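Local coordinates for CPXV018 protein (Cowpox virus, PDB 4PDC) that probably acts as a viral MHC class I-like decoy ligand that engages the NKG2D receptor of natural killer cells, at residues 82-87 against 133-138; 2-7 against 21-26. The protein carries 2 engineered substitutions. All coordinates share one frame; numbering follows the deposited sequence.

Interaction 1: 82-87 against 133-138; sequences YECDYT and DCIMHL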
loop_
_atom_site.group_PDB
_atom_site.type_symbol
_atom_site.label_atom_id
_atom_site.label_comp_id
_atom_site.label_asym_id
_atom_site.label_seq_id
_atom_site.Cartn_x
_atom_site.Cartn_y
_atom_site.Cartn_z
ATOM N N TYR E 82 -11.854 5.074 12.166
ATOM C CA TYR E 82 -11.266 5.676 10.975
ATOM C C TYR E 82 -12.333 5.889 9.912
ATOM O O TYR E 82 -13.044 4.953 9.535
ATOM C CB TYR E 82 -10.132 4.813 10.414
ATOM C CG TYR E 82 -9.500 5.438 9.194
ATOM C CD1 TYR E 82 -8.551 6.444 9.321
ATOM C CD2 TYR E 82 -9.871 5.044 7.915
ATOM C CE1 TYR E 82 -7.979 7.031 8.210
ATOM C CE2 TYR E 82 -9.304 5.627 6.798
ATOM C CZ TYR E 82 -8.359 6.618 6.950
ATOM O OH TYR E 82 -7.791 7.206 5.841
ATOM N N GLU E 83 -12.436 7.126 9.435
ATOM C CA GLU E 83 -13.477 7.507 8.491
ATOM C C GLU E 83 -12.905 8.345 7.362
ATOM O O GLU E 83 -12.171 9.298 7.610
ATOM C CB GLU E 83 -14.581 8.292 9.204
ATOM C CG GLU E 83 -15.735 8.709 8.312
ATOM C CD GLU E 83 -16.685 9.663 9.008
ATOM O OE1 GLU E 83 -16.443 10.885 8.936
ATOM O OE2 GLU E 83 -17.663 9.193 9.628
ATOM N N CYS E 84 -13.239 7.981 6.126
ATOM C CA CYS E 84 -12.933 8.832 4.984
ATOM C C CYS E 84 -14.248 9.377 4.436
ATOM O O CYS E 84 -15.295 8.731 4.530
ATOM C CB CYS E 84 -12.136 8.079 3.910
ATOM S SG CYS E 84 -12.980 6.739 3.034
ATOM N N ASP E 85 -14.179 10.583 3.886
ATOM C CA ASP E 85 -15.356 11.318 3.449
ATOM C C ASP E 85 -15.119 11.864 2.048
ATOM O O ASP E 85 -14.121 12.544 1.808
ATOM C CB ASP E 85 -15.657 12.452 4.433
ATOM C CG ASP E 85 -16.892 13.253 4.057
ATOM O OD1 ASP E 85 -16.868 13.953 3.021
ATOM O OD2 ASP E 85 -17.881 13.198 4.818
ATOM N N TYR E 86 -16.023 11.547 1.126
ATOM C CA TYR E 86 -15.951 12.074 -0.234
ATOM C C TYR E 86 -17.159 12.965 -0.500
ATOM O O TYR E 86 -18.278 12.484 -0.699
ATOM C CB TYR E 86 -15.877 10.943 -1.255
ATOM C CG TYR E 86 -15.362 11.380 -2.605
ATOM C CD1 TYR E 86 -14.104 11.948 -2.734
ATOM C CD2 TYR E 86 -16.126 11.214 -3.752
ATOM C CE1 TYR E 86 -13.621 12.344 -3.961
ATOM C CE2 TYR E 86 -15.650 11.606 -4.986
ATOM C CZ TYR E 86 -14.394 12.168 -5.083
ATOM O OH TYR E 86 -13.910 12.568 -6.308
ATOM N N THR E 87 -16.906 14.269 -0.492
ATOM C CA THR E 87 -17.942 15.286 -0.609
ATOM C C THR E 87 -17.433 16.393 -1.521
ATOM O O THR E 87 -16.364 16.953 -1.278
ATOM C CB THR E 87 -18.316 15.878 0.772
ATOM O OG1 THR E 87 -18.726 14.826 1.657
ATOM C CG2 THR E 87 -19.443 16.891 0.648
ATOM N N ASP E 133 -7.105 4.651 -0.847
ATOM C CA ASP E 133 -7.831 3.392 -0.980
ATOM C C ASP E 133 -9.236 3.500 -0.386
ATOM O O ASP E 133 -10.208 3.053 -0.990
ATOM C CB ASP E 133 -7.074 2.246 -0.297
ATOM C CG ASP E 133 -5.704 2.001 -0.903
ATOM O OD1 ASP E 133 -5.525 2.264 -2.113
ATOM O OD2 ASP E 133 -4.805 1.535 -0.165
ATOM N N CYS E 134 -9.333 4.093 0.799
ATOM C CA CYS E 134 -10.614 4.225 1.484
ATOM C C CYS E 134 -11.602 5.025 0.643
ATOM O O CYS E 134 -12.782 4.684 0.568
ATOM C CB CYS E 134 -10.422 4.887 2.853
ATOM S SG CYS E 134 -11.950 5.129 3.793
ATOM N N ILE E 135 -11.112 6.079 -0.002
ATOM C CA ILE E 135 -11.954 6.916 -0.851
ATOM C C ILE E 135 -12.409 6.142 -2.088
ATOM O O ILE E 135 -13.560 6.247 -2.510
ATOM C CB ILE E 135 -11.208 8.199 -1.295
ATOM C CG1 ILE E 135 -10.877 9.081 -0.082
ATOM C CG2 ILE E 135 -12.023 8.982 -2.330
ATOM C CD1 ILE E 135 -12.080 9.741 0.569
ATOM N N MET E 136 -11.501 5.373 -2.678
ATOM C CA MET E 136 -11.836 4.611 -3.874
ATOM C C MET E 136 -12.791 3.466 -3.535
ATOM O O MET E 136 -13.695 3.157 -4.317
ATOM C CB MET E 136 -10.567 4.087 -4.547
ATOM C CG MET E 136 -9.695 5.198 -5.116
ATOM S SD MET E 136 -10.506 6.114 -6.439
ATOM C CE MET E 136 -10.346 4.947 -7.787
ATOM N N HIS E 137 -12.602 2.845 -2.374
ATOM C CA HIS E 137 -13.552 1.841 -1.898
ATOM C C HIS E 137 -14.915 2.480 -1.655
ATOM O O HIS E 137 -15.950 1.923 -2.029
ATOM C CB HIS E 137 -13.065 1.170 -0.612
ATOM C CG HIS E 137 -11.944 0.201 -0.818
ATOM N ND1 HIS E 137 -11.762 -0.903 -0.012
ATOM C CD2 HIS E 137 -10.946 0.168 -1.731
ATOM C CE1 HIS E 137 -10.700 -1.573 -0.421
ATOM N NE2 HIS E 137 -10.186 -0.943 -1.463
ATOM N N LEU E 138 -14.905 3.648 -1.023
ATOM C CA LEU E 138 -16.130 4.385 -0.731
ATOM C C LEU E 138 -16.933 4.640 -2.005
ATOM O O LEU E 138 -18.126 4.361 -2.062
ATOM C CB LEU E 138 -15.798 5.708 -0.032
ATOM C CG LEU E 138 -16.921 6.742 0.092
ATOM C CD1 LEU E 138 -18.142 6.159 0.793
ATOM C CD2 LEU E 138 -16.421 7.976 0.831
#
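A disulfide between C84 and C134 ties the sheet floor of an MHC class I-like platform to helix 131-146 above it. The link is consistent with the alpha2-domain disulfide of classical class I molecules, which joins the first floor strand of that domain to its helix. Strand 82-87 and helix 133-138 approach to 8.0 Å between axes and cross at -60°, and no hydrogen bond links them, so the contact rests on the covalent bridge and apolar packing. C84 and Y86, two residues apart, both turn toward the helix. C84 SG lies between the backbone N and the carbonyl carbon (chi1 67°), whereas C134 SG is anti to its own N; the two sulfurs join at 2.1 Å. Next to the bridge the Y82 ring brings CE2 to 4.0 Å from C134 SG, an oblique sulfur-aromatic contact. Further along the strand I135 divides its branches: CD1 reaches C84 CB at 3.7 Å, while CG2 meets Y86 CD1 at 3.6 Å, the two side chains crossing at about a right angle. D133 OD1 hydrogen-bonds an aromatic residue of one chain of another protein and OD2 forms a salt bridge with a basic residue of a second, while M136 and H137 pack on the first. One turn beyond C134, a single methyl, L138 CD2, lies 3.6 Å from the backbone N of Y86 and 3.7 Å from Y86 CB.

Interaction 2: 2-7 against 21-26; sequences HKLAFN and VDVDLD. Engineered in segment 21-26: D24 (natural residue Tyr).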
loop_
_atom_site.group_PDB
_atom_site.type_symbol
_atom_site.label_atom_id
_atom_site.label_comp_id
_atom_site.label_asym_id
_atom_site.label_seq_id
_atom_site.Cartn_x
_atom_site.Cartn_y
_atom_site.Cartn_z
ATOM N N HIS E 2 -20.616 11.497 0.837
ATOM C CA HIS E 2 -20.628 10.140 1.368
ATOM C C HIS E 2 -19.451 9.910 2.294
ATOM O O HIS E 2 -18.434 10.592 2.194
ATOM C CB HIS E 2 -20.606 9.116 0.232
ATOM C CG HIS E 2 -21.784 9.210 -0.684
ATOM N ND1 HIS E 2 -23.040 8.769 -0.326
ATOM C CD2 HIS E 2 -21.900 9.696 -1.942
ATOM C CE1 HIS E 2 -23.879 8.979 -1.326
ATOM N NE2 HIS E 2 -23.211 9.538 -2.318
ATOM N N LYS E 3 -19.599 8.946 3.197
ATOM C CA LYS E 3 -18.529 8.594 4.113
ATOM C C LYS E 3 -18.502 7.094 4.380
ATOM O O LYS E 3 -19.542 6.435 4.450
ATOM C CB LYS E 3 -18.670 9.367 5.426
ATOM C CG LYS E 3 -19.996 9.174 6.130
ATOM C CD LYS E 3 -20.167 10.178 7.258
ATOM C CE LYS E 3 -21.481 9.963 7.992
ATOM N NZ LYS E 3 -21.665 10.931 9.108
ATOM N N LEU E 4 -17.288 6.569 4.494
ATOM C CA LEU E 4 -17.060 5.174 4.830
ATOM C C LEU E 4 -16.286 5.147 6.139
ATOM O O LEU E 4 -15.199 5.712 6.226
ATOM C CB LEU E 4 -16.294 4.468 3.712
ATOM C CG LEU E 4 -16.027 2.968 3.839
ATOM C CD1 LEU E 4 -17.319 2.165 3.887
ATOM C CD2 LEU E 4 -15.171 2.525 2.680
ATOM N N ALA E 5 -16.861 4.516 7.156
ATOM C CA ALA E 5 -16.266 4.495 8.488
ATOM C C ALA E 5 -15.938 3.072 8.924
ATOM O O ALA E 5 -16.707 2.140 8.678
ATOM C CB ALA E 5 -17.195 5.147 9.490
ATOM N N PHE E 6 -14.785 2.926 9.568
ATOM C CA PHE E 6 -14.347 1.664 10.148
ATOM C C PHE E 6 -14.193 1.839 11.651
ATOM O O PHE E 6 -13.456 2.715 12.093
ATOM C CB PHE E 6 -13.018 1.216 9.541
ATOM C CG PHE E 6 -13.081 0.944 8.069
ATOM C CD1 PHE E 6 -13.013 1.981 7.156
ATOM C CD2 PHE E 6 -13.188 -0.350 7.597
ATOM C CE1 PHE E 6 -13.065 1.733 5.802
ATOM C CE2 PHE E 6 -13.237 -0.605 6.243
ATOM C CZ PHE E 6 -13.176 0.437 5.344
ATOM N N ASN E 7 -14.889 1.016 12.430
ATOM C CA ASN E 7 -14.791 1.073 13.886
ATOM C C ASN E 7 -14.175 -0.206 14.448
ATOM O O ASN E 7 -14.830 -1.245 14.512
ATOM C CB ASN E 7 -16.167 1.314 14.511
ATOM C CG ASN E 7 -16.081 1.666 15.988
ATOM O OD1 ASN E 7 -16.478 0.884 16.851
ATOM N ND2 ASN E 7 -15.542 2.844 16.284
ATOM N N VAL E 21 -14.916 -5.483 14.226
ATOM C CA VAL E 21 -14.884 -4.321 13.347
ATOM C C VAL E 21 -16.252 -4.122 12.703
ATOM O O VAL E 21 -16.890 -5.088 12.288
ATOM C CB VAL E 21 -13.827 -4.454 12.242
ATOM C CG1 VAL E 21 -13.661 -3.127 11.517
ATOM C CG2 VAL E 21 -12.493 -4.914 12.820
ATOM N N ASP E 22 -16.690 -2.865 12.648
ATOM C CA ASP E 22 -17.913 -2.463 11.958
ATOM C C ASP E 22 -17.572 -1.517 10.816
ATOM O O ASP E 22 -16.818 -0.560 11.001
ATOM C CB ASP E 22 -18.889 -1.765 12.910
ATOM C CG ASP E 22 -19.305 -2.641 14.071
ATOM O OD1 ASP E 22 -19.495 -3.857 13.866
ATOM O OD2 ASP E 22 -19.441 -2.108 15.193
ATOM N N VAL E 23 -18.126 -1.786 9.639
ATOM C CA VAL E 23 -17.962 -0.893 8.496
ATOM C C VAL E 23 -19.294 -0.229 8.194
ATOM O O VAL E 23 -20.279 -0.906 7.894
ATOM C CB VAL E 23 -17.468 -1.634 7.254
ATOM C CG1 VAL E 23 -17.121 -0.644 6.152
ATOM C CG2 VAL E 23 -16.257 -2.494 7.594
ATOM N N ASP E 24 -19.314 1.097 8.276
ATOM C CA ASP E 24 -20.529 1.867 8.048
ATOM C C ASP E 24 -20.398 2.710 6.786
ATOM O O ASP E 24 -19.417 3.435 6.617
ATOM C CB ASP E 24 -20.832 2.778 9.245
ATOM C CG ASP E 24 -21.002 2.010 10.548
ATOM O OD1 ASP E 24 -21.360 0.816 10.502
ATOM O OD2 ASP E 24 -20.785 2.609 11.624
ATOM N N LEU E 25 -21.390 2.604 5.905
ATOM C CA LEU E 25 -21.511 3.502 4.762
ATOM C C LEU E 25 -22.632 4.500 5.027
ATOM O O LEU E 25 -23.790 4.116 5.146
ATOM C CB LEU E 25 -21.785 2.716 3.477
ATOM C CG LEU E 25 -21.950 3.547 2.203
ATOM C CD1 LEU E 25 -20.678 4.318 1.884
ATOM C CD2 LEU E 25 -22.341 2.654 1.035
ATOM N N ASP E 26 -22.281 5.778 5.125
ATOM C CA ASP E 26 -23.253 6.824 5.431
ATOM C C ASP E 26 -24.045 6.503 6.701
ATOM O O ASP E 26 -25.277 6.525 6.703
ATOM C CB ASP E 26 -24.194 7.029 4.243
ATOM C CG ASP E 26 -23.465 7.533 3.008
ATOM O OD1 ASP E 26 -22.451 8.237 3.176
ATOM O OD2 ASP E 26 -23.894 7.225 1.875
#
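H2 and D26 meet at the open end of a beta hairpin, where strand 2-13 begins and strand 16-25 has just finished, the D26 carboxylate binding two donors of segment 2-7. H2 ND1 donates to D26 OD2 over 2.8 Å, on the syn side of the carboxylate and close to the imidazole plane, with ring and carboxylate turned 30° apart. The other oxygen, OD1, accepts the backbone N-H of K3 at 2.9 Å, nearly along its C-O axis. D26 has positive phi (53°), and its CB points away from segment 2-7; CG, beside the backbone N and anti to the carbonyl carbon (chi1 -64°), carries the carboxylate back to H2 and K3. D26 N in turn donates to K3 O, so the residue grips the neighbouring strand through both backbone and side chain. Farther along, A5 with D24 (an engineered residue) and N7 with D22 form hydrogen-bonded pairs, each with two reciprocal N-H to O bonds; D22 N to N7 O is the longest at 3.1 Å. L4 with L25 and F6 with V23 are the non-hydrogen-bonded pairs, their side chains on the face turned to the helices. There V23 CG1 sits over one face of the F6 ring, 4.2 Å from its centroid, a CH-pi contact, and also meets L4 CD1 at 3.6 Å. Y55 and F59 of helix 51-64 and L138 and L141 of helix 131-146 pack onto this face. On the other, K3 NZ pairs with D27 in a salt bridge. Two donors on one carboxylate should stabilise D26 as an anion, and that charge would in turn favour a protonated H2.

Along the chain the hairpin of interaction 2 comes first and is complete before the strand and helix of interaction 1, yet their centres lie about 9 Å apart, because strands 2-13 and 75-87 are neighbours in one antiparallel sheet. Strand 2-13 is thus flanked by strand 16-25 and strand 75-87. Probable hydrogen bonds from F6 N to Y82 O, 2.7 Å, and from Y86 N to H2 O, 2.8 Å, join the segments directly. L138 of helix 131-146, part of interaction 1, also comes within 3.3 Å of L25 CD1 through CD1. The hairpin therefore supplies the middle of the platform floor, and the disulfide anchors one helix over it, a helix whose D133 bonds to two chains of another protein.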